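PDB 3IA7: CalG4, which belongs to the GT-B clan and is probably a glycosyltransferase-type protein, with two domains that each carry a parallel beta sheet. Local coordinates for residues V128-G133 with I190-K195. Sequence-based numbering, arbitrary orientation.
Sequences VRLTGG and IVFLPK
L130 and I190 lie side by side and point the same way from neighbouring parallel strands. L130 CD2 rests against I190 CB at 3.7 Å. I190 CG1 stands anti to its carbonyl carbon (chi1 -49°). The V128 and I190 side chains cross at a slant, with V128 CG1 to I190 CG1 3.8 Å. The F192 ring extends this apolar face. Its CE2 is 4.0 Å from L130 CB, while CD2 is 3.4 Å from T131 O. The other face holds T131 and V191, also side by side, with their CG2 methyls 3.9 Å apart. T131 OG1 is anti to its own backbone N (chi1 -180°). It accepts from G133 N in an ST turn just past the strand. L193 is directed toward the glycines, its CD2 against G132 O and CD1 against G133 O.

Backbone hydrogen bonds join the segments: I190 N to R129 O (2.8 Å), T131 N to I190 O (2.9 Å) and F192 N to T131 O (2.8 Å). The third carries the pairing one residue past strand 189-191. The R129 side chain leads away, its NE hydrogen-bonded to Y108 OH.

Helix 15-30 packs on L130 and F192, helix 385-400 on V128 and I190. The chemistry is that of an inner strand pair in a Rossmann-like sheet: paired backbone polar groups, a buried apolar L130/I190/F192 side, and a mixed T131/V191 side whose hydroxyl is satisfied by G133 N.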
loop_
_atom_site.group_PDB
_atom_site.type_symbol
_atom_site.label_atom_id
_atom_site.label_comp_id
_atom_site.label_asym_id
_atom_site.label_seq_id
_atom_site.Cartn_x
_atom_site.Cartn_y
_atom_site.Cartn_z
ATOM N N VAL A 128 22.726 6.711 -7.107
ATOM C CA VAL A 128 21.482 7.454 -7.074
ATOM C C VAL A 128 21.192 7.749 -5.631
ATOM O O VAL A 128 21.240 6.833 -4.801
ATOM C CB VAL A 128 20.297 6.575 -7.576
ATOM C CG1 VAL A 128 18.912 7.268 -7.304
ATOM C CG2 VAL A 128 20.471 6.172 -9.015
ATOM N N ARG A 129 20.831 9.000 -5.331
ATOM C CA ARG A 129 20.438 9.379 -4.002
ATOM C C ARG A 129 18.890 9.276 -3.837
ATOM O O ARG A 129 18.117 9.709 -4.722
ATOM C CB ARG A 129 20.884 10.819 -3.707
ATOM C CG ARG A 129 20.424 11.290 -2.298
ATOM C CD ARG A 129 21.023 12.703 -1.957
ATOM N NE ARG A 129 22.510 12.654 -1.998
ATOM C CZ ARG A 129 23.316 13.495 -1.363
ATOM N NH1 ARG A 129 22.803 14.485 -0.634
ATOM N NH2 ARG A 129 24.640 13.320 -1.424
ATOM N N LEU A 130 18.469 8.824 -2.673
ATOM C CA LEU A 130 17.051 8.874 -2.296
ATOM C C LEU A 130 16.811 9.760 -1.112
ATOM O O LEU A 130 17.593 9.768 -0.148
ATOM C CB LEU A 130 16.559 7.475 -1.883
ATOM C CG LEU A 130 16.726 6.269 -2.801
ATOM C CD1 LEU A 130 16.083 4.951 -2.080
ATOM C CD2 LEU A 130 16.162 6.471 -4.277
ATOM N N THR A 131 15.672 10.451 -1.118
ATOM C CA THR A 131 15.263 11.130 0.126
ATOM C C THR A 131 13.758 11.177 0.289
ATOM O O THR A 131 13.036 11.457 -0.663
ATOM C CB THR A 131 15.909 12.578 0.308
ATOM O OG1 THR A 131 15.453 13.148 1.540
ATOM C CG2 THR A 131 15.587 13.518 -0.871
ATOM N N GLY A 132 13.318 10.927 1.523
ATOM C CA GLY A 132 11.937 11.096 1.959
ATOM C C GLY A 132 11.717 12.506 2.500
ATOM O O GLY A 132 10.625 12.790 2.939
ATOM N N GLY A 133 12.749 13.357 2.522
ATOM C CA GLY A 133 12.624 14.766 3.072
ATOM C C GLY A 133 12.963 15.745 1.952
ATOM O O GLY A 133 13.100 15.320 0.806
ATOM N N ILE A 190 16.151 10.949 -6.248
ATOM C CA ILE A 190 14.757 10.620 -6.234
ATOM C C ILE A 190 14.218 11.134 -4.903
ATOM O O ILE A 190 14.645 10.715 -3.805
ATOM C CB ILE A 190 14.479 9.070 -6.371
ATOM C CG1 ILE A 190 15.273 8.437 -7.550
ATOM C CG2 ILE A 190 12.906 8.769 -6.385
ATOM C CD1 ILE A 190 14.815 8.801 -8.902
ATOM N N VAL A 191 13.289 12.075 -5.004
ATOM C CA VAL A 191 12.738 12.719 -3.840
ATOM C C VAL A 191 11.294 12.265 -3.699
ATOM O O VAL A 191 10.483 12.462 -4.643
ATOM C CB VAL A 191 12.766 14.268 -4.038
ATOM C CG1 VAL A 191 12.165 14.936 -2.826
ATOM C CG2 VAL A 191 14.197 14.772 -4.262
ATOM N N PHE A 192 10.930 11.688 -2.555
ATOM C CA PHE A 192 9.585 11.077 -2.396
ATOM C C PHE A 192 8.542 12.087 -1.947
ATOM O O PHE A 192 7.776 11.863 -0.975
ATOM C CB PHE A 192 9.695 9.874 -1.439
ATOM C CG PHE A 192 10.569 8.763 -2.005
ATOM C CD1 PHE A 192 10.220 8.119 -3.194
ATOM C CD2 PHE A 192 11.720 8.365 -1.325
ATOM C CE1 PHE A 192 11.029 7.096 -3.739
ATOM C CE2 PHE A 192 12.533 7.319 -1.855
ATOM C CZ PHE A 192 12.200 6.720 -3.071
ATOM N N LEU A 193 8.559 13.251 -2.606
ATOM C CA LEU A 193 7.656 14.366 -2.289
ATOM C C LEU A 193 7.116 14.892 -3.600
ATOM O O LEU A 193 7.774 14.731 -4.626
ATOM C CB LEU A 193 8.384 15.569 -1.657
ATOM C CG LEU A 193 9.278 15.300 -0.425
ATOM C CD1 LEU A 193 9.871 16.602 0.005
ATOM C CD2 LEU A 193 8.556 14.758 0.733
ATOM N N PRO A 194 5.936 15.498 -3.560
ATOM C CA PRO A 194 5.513 16.226 -4.760
ATOM C C PRO A 194 6.325 17.495 -4.868
ATOM O O PRO A 194 6.685 18.118 -3.854
ATOM C CB PRO A 194 4.021 16.483 -4.519
ATOM C CG PRO A 194 3.878 16.609 -3.026
ATOM C CD PRO A 194 4.923 15.548 -2.485
ATOM N N LYS A 195 6.627 17.891 -6.101
ATOM C CA LYS A 195 7.492 19.028 -6.297
ATOM C C LYS A 195 6.989 20.304 -5.590
ATOM O O LYS A 195 7.788 21.136 -5.087
ATOM C CB LYS A 195 7.671 19.284 -7.803
ATOM C CG LYS A 195 8.795 20.271 -8.083
ATOM C CD LYS A 195 9.066 20.336 -9.615
ATOM C CE LYS A 195 10.350 21.107 -9.896
ATOM N NZ LYS A 195 10.527 21.191 -11.354
#